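Local coordinates for ZmpA Glycopeptidase (Clostridium perfringens, PDB 6XSX), which acts as a metal-dependent glycopeptidase, probably cleaving the polypeptide of glycosylated proteins, and is represented here by its M60 peptidase catalytic module, at residues A[176-181]-A[187-192]; A[119-124]-A[143-148]; A[46-51]-A[241-246]; A[192-197]-A[269-274]. One frame throughout, in Å; residues are numbered along the deposited sequence.

Interaction 1. Residues A[176-181]-A[187-192]; sequences PDVFDV and LVNVTA
Asp180 and Asn189 face each other across the two strands of a beta hairpin. They form a non-hydrogen-bonded antiparallel pair. The Asp180 side chain can be followed outward. Asp180 CB packs on Leu187 CD1 at 3.7 Å. Asp180 CG meets Leu187 CD1 at 3.6 Å. CG stands anti to the carbonyl carbon (chi1 -78°), and this brings OD1 over to the partner strand. There Asp180 OD1 accepts Asn189 ND2 at 2.8 Å, through its syn lone pair and nearly in the plane of the amide. The carboxylate and amide planes are turned 54° apart. OD2 takes the hydroxyls of Tyr145 and Tyr121. The buried carboxylate is therefore gripped by three hydrogen bonds, which would probably help it stay ionised.

The backbone closes the hairpin on both sides of this pair. Phe179 and Val190 exchange two hydrogen bonds, with Phe179 N to Val190 O at 2.8 Å. Val181 and Val188 do the same. Phe179, Val181, Val188 and Val190 share the other face of the sheet.

Where the strand pairing ends, Asp177 OD1 makes a weak bond to Ala192 N at 2.8 Å. Asp177 OD2 binds Thr193 OG1. Thr191 is the N-cap of the next helix, its OG1 bonded to Tyr194 N and also to Gln267.

The hairpin lies between strands 143-149 and 240-244 in the mixed sheet. Phe179 packs on helices 155-171 and 192-202. On the Asp180 face, Leu187 and Asn189 touch Tyr121 of strand 117-123.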
loop_
_atom_site.group_PDB
_atom_site.type_symbol
_atom_site.label_atom_id
_atom_site.label_comp_id
_atom_site.label_asym_id
_atom_site.label_seq_id
_atom_site.Cartn_x
_atom_site.Cartn_y
_atom_site.Cartn_z
ATOM N N PRO A 176 21.901 -4.830 20.847
ATOM C CA PRO A 176 20.576 -4.873 20.223
ATOM C C PRO A 176 20.392 -6.170 19.429
ATOM O O PRO A 176 21.303 -6.603 18.726
ATOM C CB PRO A 176 20.617 -3.673 19.268
ATOM C CG PRO A 176 22.067 -3.609 18.856
ATOM C CD PRO A 176 22.837 -3.952 20.123
ATOM N N ASP A 177 19.209 -6.785 19.561
ATOM C CA ASP A 177 18.825 -7.928 18.745
ATOM C C ASP A 177 18.276 -7.384 17.424
ATOM O O ASP A 177 17.109 -7.001 17.355
ATOM C CB ASP A 177 17.802 -8.811 19.481
ATOM C CG ASP A 177 17.515 -10.157 18.815
ATOM O OD1 ASP A 177 18.025 -10.394 17.693
ATOM O OD2 ASP A 177 16.771 -10.965 19.417
ATOM N N VAL A 178 19.119 -7.338 16.387
ATOM C CA VAL A 178 18.764 -6.605 15.179
ATOM C C VAL A 178 19.404 -7.241 13.947
ATOM O O VAL A 178 20.576 -7.612 13.993
ATOM C CB VAL A 178 19.149 -5.112 15.264
ATOM C CG1 VAL A 178 20.639 -4.906 15.517
ATOM C CG2 VAL A 178 18.739 -4.351 14.013
ATOM N N PHE A 179 18.627 -7.287 12.847
ATOM C CA PHE A 179 19.125 -7.570 11.506
ATOM C C PHE A 179 18.427 -6.658 10.500
ATOM O O PHE A 179 17.198 -6.536 10.525
ATOM C CB PHE A 179 18.892 -9.041 11.144
ATOM C CG PHE A 179 19.244 -9.392 9.724
ATOM C CD1 PHE A 179 20.569 -9.530 9.330
ATOM C CD2 PHE A 179 18.252 -9.577 8.773
ATOM C CE1 PHE A 179 20.892 -9.843 8.015
ATOM C CE2 PHE A 179 18.572 -9.881 7.458
ATOM C CZ PHE A 179 19.892 -10.025 7.083
ATOM N N ASP A 180 19.215 -6.024 9.615
ATOM C CA ASP A 180 18.661 -5.104 8.627
ATOM C C ASP A 180 18.897 -5.631 7.217
ATOM O O ASP A 180 19.991 -6.100 6.918
ATOM C CB ASP A 180 19.265 -3.699 8.727
ATOM C CG ASP A 180 18.710 -2.835 9.852
ATOM O OD1 ASP A 180 17.613 -3.146 10.346
ATOM O OD2 ASP A 180 19.372 -1.844 10.220
ATOM N N VAL A 181 17.880 -5.489 6.352
ATOM C CA VAL A 181 18.053 -5.658 4.915
ATOM C C VAL A 181 17.853 -4.308 4.232
ATOM O O VAL A 181 16.758 -3.738 4.301
ATOM C CB VAL A 181 17.065 -6.681 4.319
ATOM C CG1 VAL A 181 17.358 -6.940 2.843
ATOM C CG2 VAL A 181 17.034 -7.983 5.108
ATOM N N LEU A 187 14.293 -0.415 3.551
ATOM C CA LEU A 187 14.902 -1.024 4.723
ATOM C C LEU A 187 13.870 -1.934 5.389
ATOM O O LEU A 187 12.710 -1.553 5.579
ATOM C CB LEU A 187 15.406 0.061 5.689
ATOM C CG LEU A 187 15.778 -0.405 7.103
ATOM C CD1 LEU A 187 16.856 -1.484 7.072
ATOM C CD2 LEU A 187 16.224 0.763 7.979
ATOM N N VAL A 188 14.300 -3.163 5.688
ATOM C CA VAL A 188 13.529 -4.070 6.523
ATOM C C VAL A 188 14.342 -4.326 7.794
ATOM O O VAL A 188 15.446 -4.866 7.733
ATOM C CB VAL A 188 13.202 -5.386 5.781
ATOM C CG1 VAL A 188 12.594 -6.432 6.706
ATOM C CG2 VAL A 188 12.300 -5.158 4.573
ATOM N N ASN A 189 13.763 -3.939 8.937
ATOM C CA ASN A 189 14.403 -3.976 10.243
ATOM C C ASN A 189 13.642 -4.956 11.133
ATOM O O ASN A 189 12.471 -4.716 11.436
ATOM C CB ASN A 189 14.417 -2.570 10.855
ATOM C CG ASN A 189 14.801 -2.540 12.321
ATOM O OD1 ASN A 189 13.932 -2.534 13.198
ATOM N ND2 ASN A 189 16.097 -2.515 12.589
ATOM N N VAL A 190 14.328 -6.033 11.554
ATOM C CA VAL A 190 13.778 -7.086 12.400
ATOM C C VAL A 190 14.839 -7.479 13.430
ATOM O O VAL A 190 15.911 -6.876 13.466
ATOM C CB VAL A 190 13.374 -8.327 11.574
ATOM C CG1 VAL A 190 12.166 -8.086 10.679
ATOM C CG2 VAL A 190 14.550 -8.882 10.774
ATOM N N THR A 191 14.549 -8.497 14.259
ATOM C CA THR A 191 15.554 -9.015 15.184
ATOM C C THR A 191 16.454 -10.016 14.464
ATOM O O THR A 191 16.022 -10.686 13.524
ATOM C CB THR A 191 14.955 -9.723 16.412
ATOM O OG1 THR A 191 14.283 -10.927 16.031
ATOM C CG2 THR A 191 14.047 -8.852 17.252
ATOM N N ALA A 192 17.692 -10.146 14.958
ATOM C CA ALA A 192 18.664 -11.089 14.417
ATOM C C ALA A 192 18.228 -12.531 14.694
ATOM O O ALA A 192 18.376 -13.401 13.835
ATOM C CB ALA A 192 20.036 -10.807 14.979
#

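Interaction 2. Residues A[119-124]-A[143-148]; sequences VLYTSN and INYPNY
Val119 and Tyr145 make the main apolar contact between strands 117-123 and 143-149. It is a CH-pi interaction. Val119 CG1 sits over one face of the Tyr145 ring, 3.5 Å from its centroid and 12° off the ring normal. The methyl is almost centred, and Val119 CG1 comes closest to Tyr145 CE1, at 3.4 Å. CG1 is anti to the carbonyl carbon of Val119 (chi1 -59°), which turns this methyl onto the ring. The valine comes in roughly perpendicular to the tyrosine side chain. Tyr145 CG lies between its own backbone N and carbonyl carbon (chi1 79°), which turns the ring toward the valine.

The second kind of contact is van der Waals. Tyr145 OH approaches Tyr121 CE1 at 3.8 Å.

The third is water-mediated. One water donates to Leu120 O at 2.8 Å and to Tyr145 OH at 2.7 Å. It lies at the edge of the Tyr145 ring, in its plane. It ties a backbone carbonyl of one strand to a phenol of the other. Leu120 O also accepts Thr51 OG1. Both phenols, of Tyr145 and Tyr121, end at Asp180.

Strands 117-123 and 143-149 are not adjacent in the mixed sheet. Strand 49-56 lies between them and pairs with both, so the contact reaches across a strand by side chains and water. Tyr145 also packs on Tyr165 of helix 155-171, on Val178, and on Phe182 of strand 179-182.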
loop_
_atom_site.group_PDB
_atom_site.type_symbol
_atom_site.label_atom_id
_atom_site.label_comp_id
_atom_site.label_asym_id
_atom_site.label_seq_id
_atom_site.Cartn_x
_atom_site.Cartn_y
_atom_site.Cartn_z
ATOM N N VAL A 119 21.027 0.758 16.378
ATOM C CA VAL A 119 21.921 0.813 15.234
ATOM C C VAL A 119 22.042 2.263 14.751
ATOM O O VAL A 119 21.249 3.128 15.134
ATOM C CB VAL A 119 21.429 -0.117 14.105
ATOM C CG1 VAL A 119 21.333 -1.571 14.547
ATOM C CG2 VAL A 119 20.113 0.363 13.515
ATOM N N LEU A 120 23.055 2.503 13.902
ATOM C CA LEU A 120 23.327 3.811 13.327
ATOM C C LEU A 120 23.069 3.755 11.829
ATOM O O LEU A 120 23.502 2.815 11.159
ATOM C CB LEU A 120 24.780 4.250 13.587
ATOM C CG LEU A 120 25.265 4.258 15.040
ATOM C CD1 LEU A 120 26.728 4.660 15.101
ATOM C CD2 LEU A 120 24.436 5.195 15.911
ATOM N N TYR A 121 22.361 4.787 11.347
ATOM C CA TYR A 121 22.244 5.114 9.938
ATOM C C TYR A 121 22.752 6.538 9.711
ATOM O O TYR A 121 22.877 7.320 10.657
ATOM C CB TYR A 121 20.782 5.025 9.494
ATOM C CG TYR A 121 20.047 3.772 9.914
ATOM C CD1 TYR A 121 20.421 2.525 9.436
ATOM C CD2 TYR A 121 18.968 3.839 10.786
ATOM C CE1 TYR A 121 19.749 1.373 9.816
ATOM C CE2 TYR A 121 18.276 2.700 11.170
ATOM C CZ TYR A 121 18.666 1.466 10.676
ATOM O OH TYR A 121 17.996 0.344 11.065
ATOM N N THR A 122 23.038 6.868 8.447
ATOM C CA THR A 122 23.371 8.234 8.088
ATOM C C THR A 122 22.177 8.872 7.388
ATOM O O THR A 122 21.397 8.201 6.701
ATOM C CB THR A 122 24.630 8.333 7.209
ATOM O OG1 THR A 122 24.375 7.741 5.936
ATOM C CG2 THR A 122 25.837 7.657 7.822
ATOM N N SER A 123 22.066 10.185 7.595
ATOM C CA SER A 123 21.137 11.036 6.881
ATOM C C SER A 123 21.936 12.227 6.369
ATOM O O SER A 123 22.638 12.870 7.155
ATOM C CB SER A 123 20.029 11.476 7.793
ATOM O OG SER A 123 19.224 12.447 7.149
ATOM N N ASN A 124 21.858 12.477 5.055
ATOM C CA ASN A 124 22.617 13.558 4.451
ATOM C C ASN A 124 21.694 14.378 3.560
ATOM O O ASN A 124 21.779 14.292 2.337
ATOM C CB ASN A 124 23.828 13.055 3.663
ATOM C CG ASN A 124 24.789 14.172 3.318
ATOM O OD1 ASN A 124 24.888 15.152 4.053
ATOM N ND2 ASN A 124 25.477 14.046 2.195
ATOM N N ILE A 143 30.026 -1.605 17.302
ATOM C CA ILE A 143 30.079 -3.036 17.029
ATOM C C ILE A 143 29.351 -3.281 15.710
ATOM O O ILE A 143 28.322 -2.666 15.469
ATOM C CB ILE A 143 29.387 -3.812 18.175
ATOM C CG1 ILE A 143 29.863 -3.362 19.561
ATOM C CG2 ILE A 143 29.518 -5.317 17.995
ATOM C CD1 ILE A 143 29.178 -2.101 20.076
ATOM N N ASN A 144 29.855 -4.211 14.889
ATOM C CA ASN A 144 29.173 -4.614 13.667
ATOM C C ASN A 144 27.954 -5.466 14.002
ATOM O O ASN A 144 28.055 -6.406 14.785
ATOM C CB ASN A 144 30.089 -5.397 12.728
ATOM C CG ASN A 144 31.279 -4.578 12.285
ATOM O OD1 ASN A 144 31.220 -3.897 11.268
ATOM N ND2 ASN A 144 32.348 -4.610 13.065
ATOM N N TYR A 145 26.801 -5.115 13.421
ATOM C CA TYR A 145 25.610 -5.946 13.531
ATOM C C TYR A 145 25.310 -6.514 12.148
ATOM O O TYR A 145 25.708 -5.919 11.152
ATOM C CB TYR A 145 24.424 -5.156 14.106
ATOM C CG TYR A 145 23.727 -4.253 13.120
ATOM C CD1 TYR A 145 24.186 -2.963 12.906
ATOM C CD2 TYR A 145 22.610 -4.671 12.403
ATOM C CE1 TYR A 145 23.574 -2.116 11.995
ATOM C CE2 TYR A 145 21.997 -3.841 11.469
ATOM C CZ TYR A 145 22.482 -2.557 11.267
ATOM O OH TYR A 145 21.899 -1.688 10.390
ATOM N N PRO A 146 24.595 -7.655 12.020
ATOM C CA PRO A 146 24.367 -8.266 10.708
ATOM C C PRO A 146 23.344 -7.522 9.854
ATOM O O PRO A 146 22.275 -7.124 10.320
ATOM C CB PRO A 146 23.871 -9.680 11.017
ATOM C CG PRO A 146 23.288 -9.572 12.420
ATOM C CD PRO A 146 24.026 -8.442 13.118
ATOM N N ASN A 147 23.717 -7.327 8.591
ATOM C CA ASN A 147 22.930 -6.534 7.667
ATOM C C ASN A 147 23.263 -7.010 6.259
ATOM O O ASN A 147 24.387 -7.426 6.007
ATOM C CB ASN A 147 23.224 -5.031 7.813
ATOM C CG ASN A 147 24.657 -4.688 7.470
ATOM O OD1 ASN A 147 25.567 -4.860 8.285
ATOM N ND2 ASN A 147 24.878 -4.253 6.244
ATOM N N TYR A 148 22.278 -6.946 5.360
ATOM C CA TYR A 148 22.503 -7.239 3.956
ATOM C C TYR A 148 22.273 -5.964 3.156
ATOM O O TYR A 148 21.233 -5.320 3.304
ATOM C CB TYR A 148 21.545 -8.335 3.476
ATOM C CG TYR A 148 21.601 -8.601 1.995
ATOM C CD1 TYR A 148 22.404 -9.614 1.483
ATOM C CD2 TYR A 148 20.851 -7.845 1.101
ATOM C CE1 TYR A 148 22.452 -9.869 0.122
ATOM C CE2 TYR A 148 20.884 -8.093 -0.263
ATOM C CZ TYR A 148 21.696 -9.103 -0.751
ATOM O OH TYR A 148 21.746 -9.347 -2.094
HETATM O O HOH W 1 23.313 0.482 9.565
#

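Interaction 3. Residues A[46-51]-A[241-246]; sequences QDWQPT and ISMLKW. With EDO (1,2-ethanediol), chain H.
Gln46 and Ile241 bring the two segments nearest in backbone, with CA atoms 7.9 Å apart. Residues 46-48 are loop and lead into a weakly bonded strand at about 49-51. Residues 241-244 make up nearly all of strand 240-244. The two backbones share no hydrogen bonds, and side chains alone bridge the gap.

Trp48 carries the contact. Ile241 CD1 lies over one face of its indole, 3.7 Å from the centroid of the six-membered ring and 21° off the normal. This is a CH-pi contact, displaced toward the rim, with Trp48 CE3 closest at 3.4 Å. Ile241 CG1 stands anti to the carbonyl carbon (chi1 -59°), and this sends CD1 out to the indole. Gln46 CB covers the same face and touches Ile241 CD1 at 3.8 Å. Met243 CE meets Trp48 CH2 obliquely at 3.9 Å. The Tyr121 ring meets the opposite face, nearly parallel, so the indole is sandwiched.

Ser242 OG is hydrogen-bonded to O2 of a 1,2-ethanediol at 3.0 Å. The diol is probably from the crystallisation liquor.

Arg239 fixes the loop. It binds Trp48 O and Gln49 OE1, and its backbone bonds to Gln46. Strand 240-244 runs between strands 186-190 and 259-262, and Ile259 packs on Ile241 and Met243. Trp48 also rests on Val77 of strand 75-80.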
loop_
_atom_site.group_PDB
_atom_site.type_symbol
_atom_site.label_atom_id
_atom_site.label_comp_id
_atom_site.label_asym_id
_atom_site.label_seq_id
_atom_site.Cartn_x
_atom_site.Cartn_y
_atom_site.Cartn_z
ATOM N N GLN A 46 11.798 9.079 4.941
ATOM C CA GLN A 46 13.166 9.200 5.427
ATOM C C GLN A 46 14.122 8.775 4.314
ATOM O O GLN A 46 13.696 8.329 3.248
ATOM C CB GLN A 46 13.383 8.332 6.672
ATOM C CG GLN A 46 12.275 8.438 7.716
ATOM C CD GLN A 46 12.048 9.859 8.179
ATOM O OE1 GLN A 46 10.942 10.400 8.078
ATOM N NE2 GLN A 46 13.103 10.491 8.662
ATOM N N ASP A 47 15.425 8.915 4.571
ATOM C CA ASP A 47 16.426 8.515 3.600
ATOM C C ASP A 47 17.645 7.945 4.320
ATOM O O ASP A 47 18.780 8.204 3.915
ATOM C CB ASP A 47 16.804 9.691 2.703
ATOM C CG ASP A 47 17.570 9.255 1.472
ATOM O OD1 ASP A 47 17.420 8.080 1.065
ATOM O OD2 ASP A 47 18.298 10.096 0.925
ATOM N N TRP A 48 17.381 7.150 5.369
ATOM C CA TRP A 48 18.414 6.499 6.155
ATOM C C TRP A 48 19.303 5.618 5.275
ATOM O O TRP A 48 18.794 4.827 4.482
ATOM C CB TRP A 48 17.783 5.654 7.267
ATOM C CG TRP A 48 16.944 6.428 8.232
ATOM C CD1 TRP A 48 16.862 7.784 8.380
ATOM C CD2 TRP A 48 16.102 5.862 9.239
ATOM N NE1 TRP A 48 16.001 8.099 9.395
ATOM C CE2 TRP A 48 15.525 6.939 9.945
ATOM C CE3 TRP A 48 15.796 4.554 9.615
ATOM C CZ2 TRP A 48 14.629 6.742 10.994
ATOM C CZ3 TRP A 48 14.905 4.360 10.646
ATOM C CH2 TRP A 48 14.336 5.440 11.324
ATOM N N GLN A 49 20.625 5.736 5.479
ATOM C CA GLN A 49 21.616 4.979 4.718
ATOM C C GLN A 49 22.484 4.163 5.672
ATOM O O GLN A 49 22.719 4.589 6.805
ATOM C CB GLN A 49 22.427 5.894 3.803
ATOM C CG GLN A 49 21.568 6.682 2.817
ATOM C CD GLN A 49 20.739 5.810 1.903
ATOM O OE1 GLN A 49 21.186 4.777 1.421
ATOM N NE2 GLN A 49 19.515 6.230 1.640
ATOM N N PRO A 50 22.910 2.942 5.251
ATOM C CA PRO A 50 23.567 1.971 6.132
ATOM C C PRO A 50 24.936 2.379 6.666
ATOM O O PRO A 50 25.699 3.050 5.966
ATOM C CB PRO A 50 23.789 0.740 5.232
ATOM C CG PRO A 50 23.741 1.286 3.813
ATOM C CD PRO A 50 22.737 2.419 3.880
ATOM N N THR A 51 25.215 1.970 7.917
ATOM C CA THR A 51 26.555 2.028 8.478
ATOM C C THR A 51 27.012 0.636 8.897
ATOM O O THR A 51 28.204 0.362 8.871
ATOM C CB THR A 51 26.681 2.991 9.667
ATOM O OG1 THR A 51 26.174 2.340 10.834
ATOM C CG2 THR A 51 26.001 4.327 9.435
ATOM N N ILE A 241 10.833 2.362 4.924
ATOM C CA ILE A 241 11.221 1.582 6.092
ATOM C C ILE A 241 10.025 0.783 6.607
ATOM O O ILE A 241 8.972 1.358 6.893
ATOM C CB ILE A 241 11.768 2.504 7.205
ATOM C CG1 ILE A 241 12.980 3.312 6.726
ATOM C CG2 ILE A 241 12.079 1.702 8.472
ATOM C CD1 ILE A 241 13.142 4.645 7.427
ATOM N N SER A 242 10.221 -0.538 6.732
ATOM C CA SER A 242 9.373 -1.405 7.540
ATOM C C SER A 242 10.181 -1.877 8.746
ATOM O O SER A 242 11.260 -2.440 8.585
ATOM C CB SER A 242 8.862 -2.585 6.746
ATOM O OG SER A 242 8.411 -2.167 5.470
ATOM N N MET A 243 9.681 -1.622 9.955
ATOM C CA MET A 243 10.457 -1.956 11.139
ATOM C C MET A 243 9.565 -2.599 12.198
ATOM O O MET A 243 8.355 -2.367 12.244
ATOM C CB MET A 243 11.138 -0.714 11.730
ATOM C CG MET A 243 10.160 0.342 12.196
ATOM S SD MET A 243 10.880 1.563 13.329
ATOM C CE MET A 243 11.693 2.668 12.176
ATOM N N LEU A 244 10.196 -3.432 13.031
ATOM C CA LEU A 244 9.564 -4.037 14.183
ATOM C C LEU A 244 9.183 -2.924 15.151
ATOM O O LEU A 244 9.997 -2.047 15.443
ATOM C CB LEU A 244 10.588 -4.988 14.809
ATOM C CG LEU A 244 10.191 -5.642 16.131
ATOM C CD1 LEU A 244 8.933 -6.485 15.954
ATOM C CD2 LEU A 244 11.339 -6.492 16.664
ATOM N N LYS A 245 7.939 -2.973 15.635
ATOM C CA LYS A 245 7.480 -2.036 16.646
ATOM C C LYS A 245 6.679 -2.799 17.694
ATOM O O LYS A 245 6.145 -3.874 17.427
ATOM C CB LYS A 245 6.586 -0.969 16.014
ATOM C CG LYS A 245 7.272 0.054 15.127
ATOM C CD LYS A 245 6.348 1.220 14.826
ATOM C CE LYS A 245 6.886 2.130 13.746
ATOM N NZ LYS A 245 6.013 3.313 13.588
ATOM N N TRP A 246 6.576 -2.207 18.885
ATOM C CA TRP A 246 5.789 -2.808 19.947
ATOM C C TRP A 246 4.356 -2.302 19.813
ATOM O O TRP A 246 4.056 -1.184 20.218
ATOM C CB TRP A 246 6.417 -2.453 21.304
ATOM C CG TRP A 246 5.651 -2.917 22.504
ATOM C CD1 TRP A 246 4.998 -4.107 22.656
ATOM C CD2 TRP A 246 5.503 -2.217 23.755
ATOM N NE1 TRP A 246 4.431 -4.182 23.900
ATOM C CE2 TRP A 246 4.735 -3.043 24.601
ATOM C CE3 TRP A 246 5.939 -0.977 24.242
ATOM C CZ2 TRP A 246 4.382 -2.654 25.896
ATOM C CZ3 TRP A 246 5.599 -0.596 25.524
ATOM C CH2 TRP A 246 4.826 -1.427 26.341
HETATM C C1 EDO H . 5.567 -5.148 2.167
HETATM O O1 EDO H . 6.043 -6.303 2.867
HETATM C C2 EDO H . 6.223 -3.833 2.451
HETATM O O2 EDO H . 6.286 -3.452 3.828
#

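Interaction 4. Residues A[192-197]-A[269-274]. With EDO (1,2-ethanediol), chain H.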
loop_
_atom_site.group_PDB
_atom_site.type_symbol
_atom_site.label_atom_id
_atom_site.label_comp_id
_atom_site.label_asym_id
_atom_site.label_seq_id
_atom_site.Cartn_x
_atom_site.Cartn_y
_atom_site.Cartn_z
ATOM N N ALA A 192 17.692 -10.146 14.958
ATOM C CA ALA A 192 18.664 -11.089 14.417
ATOM C C ALA A 192 18.228 -12.531 14.694
ATOM O O ALA A 192 18.376 -13.401 13.835
ATOM C CB ALA A 192 20.036 -10.807 14.979
ATOM N N THR A 193 17.698 -12.767 15.898
ATOM C CA THR A 193 17.324 -14.099 16.347
ATOM C C THR A 193 16.190 -14.646 15.481
ATOM O O THR A 193 16.224 -15.810 15.068
ATOM C CB THR A 193 16.995 -14.124 17.846
ATOM O OG1 THR A 193 15.966 -13.160 18.050
ATOM C CG2 THR A 193 18.179 -13.777 18.725
ATOM N N TYR A 194 15.203 -13.790 15.189
ATOM C CA TYR A 194 14.094 -14.189 14.338
ATOM C C TYR A 194 14.567 -14.373 12.895
ATOM O O TYR A 194 14.241 -15.374 12.257
ATOM C CB TYR A 194 12.935 -13.193 14.444
ATOM C CG TYR A 194 11.698 -13.644 13.713
ATOM C CD1 TYR A 194 11.651 -13.646 12.326
ATOM C CD2 TYR A 194 10.584 -14.088 14.406
ATOM C CE1 TYR A 194 10.526 -14.075 11.646
ATOM C CE2 TYR A 194 9.446 -14.512 13.738
ATOM C CZ TYR A 194 9.419 -14.503 12.353
ATOM O OH TYR A 194 8.307 -14.929 11.679
ATOM N N ALA A 195 15.333 -13.401 12.383
ATOM C CA ALA A 195 15.807 -13.450 11.008
ATOM C C ALA A 195 16.548 -14.758 10.740
ATOM O O ALA A 195 16.325 -15.394 9.713
ATOM C CB ALA A 195 16.680 -12.255 10.708
ATOM N N LEU A 196 17.438 -15.155 11.662
ATOM C CA LEU A 196 18.281 -16.319 11.422
ATOM C C LEU A 196 17.425 -17.587 11.362
ATOM O O LEU A 196 17.619 -18.417 10.475
ATOM C CB LEU A 196 19.389 -16.400 12.480
ATOM C CG LEU A 196 20.236 -17.675 12.439
ATOM C CD1 LEU A 196 20.968 -17.827 11.104
ATOM C CD2 LEU A 196 21.228 -17.703 13.590
ATOM N N ASN A 197 16.465 -17.695 12.291
ATOM C CA ASN A 197 15.535 -18.810 12.373
ATOM C C ASN A 197 14.670 -18.880 11.115
ATOM O O ASN A 197 14.457 -19.961 10.571
ATOM C CB ASN A 197 14.640 -18.714 13.613
ATOM C CG ASN A 197 15.262 -19.291 14.870
ATOM O OD1 ASN A 197 16.322 -19.920 14.823
ATOM N ND2 ASN A 197 14.616 -19.069 16.007
ATOM N N GLY A 269 6.435 -12.102 7.915
ATOM C CA GLY A 269 5.756 -11.352 6.864
ATOM C C GLY A 269 6.674 -10.295 6.244
ATOM O O GLY A 269 6.707 -10.122 5.022
ATOM N N ALA A 270 7.430 -9.605 7.109
ATOM C CA ALA A 270 8.333 -8.544 6.697
ATOM C C ALA A 270 9.459 -9.112 5.827
ATOM O O ALA A 270 9.751 -8.567 4.762
ATOM C CB ALA A 270 8.878 -7.818 7.910
ATOM N N LEU A 271 10.084 -10.197 6.299
ATOM C CA LEU A 271 11.223 -10.804 5.627
ATOM C C LEU A 271 10.778 -11.466 4.325
ATOM O O LEU A 271 11.520 -11.468 3.342
ATOM C CB LEU A 271 11.891 -11.807 6.573
ATOM C CG LEU A 271 12.660 -11.180 7.740
ATOM C CD1 LEU A 271 13.121 -12.234 8.736
ATOM C CD2 LEU A 271 13.854 -10.372 7.240
ATOM N N GLY A 272 9.565 -12.020 4.337
ATOM C CA GLY A 272 8.955 -12.615 3.157
ATOM C C GLY A 272 8.392 -11.577 2.189
ATOM O O GLY A 272 8.045 -11.916 1.064
ATOM N N VAL A 273 8.335 -10.308 2.616
ATOM C CA VAL A 273 7.775 -9.237 1.802
ATOM C C VAL A 273 6.321 -9.564 1.447
ATOM O O VAL A 273 5.910 -9.523 0.286
ATOM C CB VAL A 273 8.649 -8.934 0.569
ATOM C CG1 VAL A 273 8.226 -7.640 -0.104
ATOM C CG2 VAL A 273 10.126 -8.852 0.939
ATOM N N ASP A 274 5.541 -9.860 2.492
ATOM C CA ASP A 274 4.102 -10.058 2.427
ATOM C C ASP A 274 3.458 -8.866 1.727
ATOM O O ASP A 274 3.726 -7.730 2.102
ATOM C CB ASP A 274 3.563 -10.198 3.854
ATOM C CG ASP A 274 2.082 -10.527 3.954
ATOM O OD1 ASP A 274 1.255 -9.661 3.593
ATOM O OD2 ASP A 274 1.765 -11.636 4.412
HETATM C C1 EDO H . 5.567 -5.148 2.167
HETATM O O1 EDO H . 6.043 -6.303 2.867
HETATM C C2 EDO H . 6.223 -3.833 2.451
HETATM O O2 EDO H . 6.286 -3.452 3.828
#
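Leu271 reaches from the last turn of helix 267-272 to the first turns of helix 192-202. One methyl does the work. Leu271 CD1 lies 3.7 Å from Ala195 CA and 4.1 Å from Ala195 CB. The same methyl, Leu271 CD1, sits at the edge of the Tyr194 ring, 4.1 Å from Tyr194 CD1 and near the ring plane. The small alanine lets the leucine come close to the helix backbone. The Tyr194 and Leu271 side chains lie alongside each other, pointing opposite ways.

The next shell sets these groups. Leu271 has CG anti to the carbonyl carbon (chi1 -72°), and its extended chain (chi2 172°) carries CD1 across to Ala195 and Tyr194. The helix behind it ends in a Schellman motif. Val273 has positive phi, and Asp274 N bonds back to Gly269 O at 2.8 Å. Val273 N bonds weakly to Ala270 O. Leu271 O accepts Thr209 OG1. On the other helix, Leu196 N bonds to Ala192 O at 2.9 Å and closes the turn that holds Tyr194 and Ala195.

Beyond the turn, O1 of a bound 1,2-ethanediol donates to Asp274 O at 2.8 Å.

Both helices pack on strand 186-190. Ala195 and Leu271 touch Val190, and Ala270 touches Val188. Leu271 also meets Trp198 and Tyr199 of helix 192-202. Val273 rests on helix 206-224, and Leu196 on helix 155-171.

How the interactions relate
All four contacts are largely buried and lie on the same side of the chain's centre. Interactions 1, 2 and 3 belong to one mixed sheet, and interaction 4 joins two helices packed on it. Interaction 1 alone pairs neighbouring strands, so backbone hydrogen bonds dominate there. Interactions 2 and 3 join segments that are not sheet neighbours and rely on methyl groups over aromatic faces. Asp180 links interactions 1 and 2, while Tyr121 against Trp48 links interactions 2 and 3. Interactions 1 and 4 share Ala192, where strand gives way to helix. Interaction 4 is purely apolar and has the partly exposed Tyr194 at its margin. One 1,2-ethanediol touches both 3 and 4.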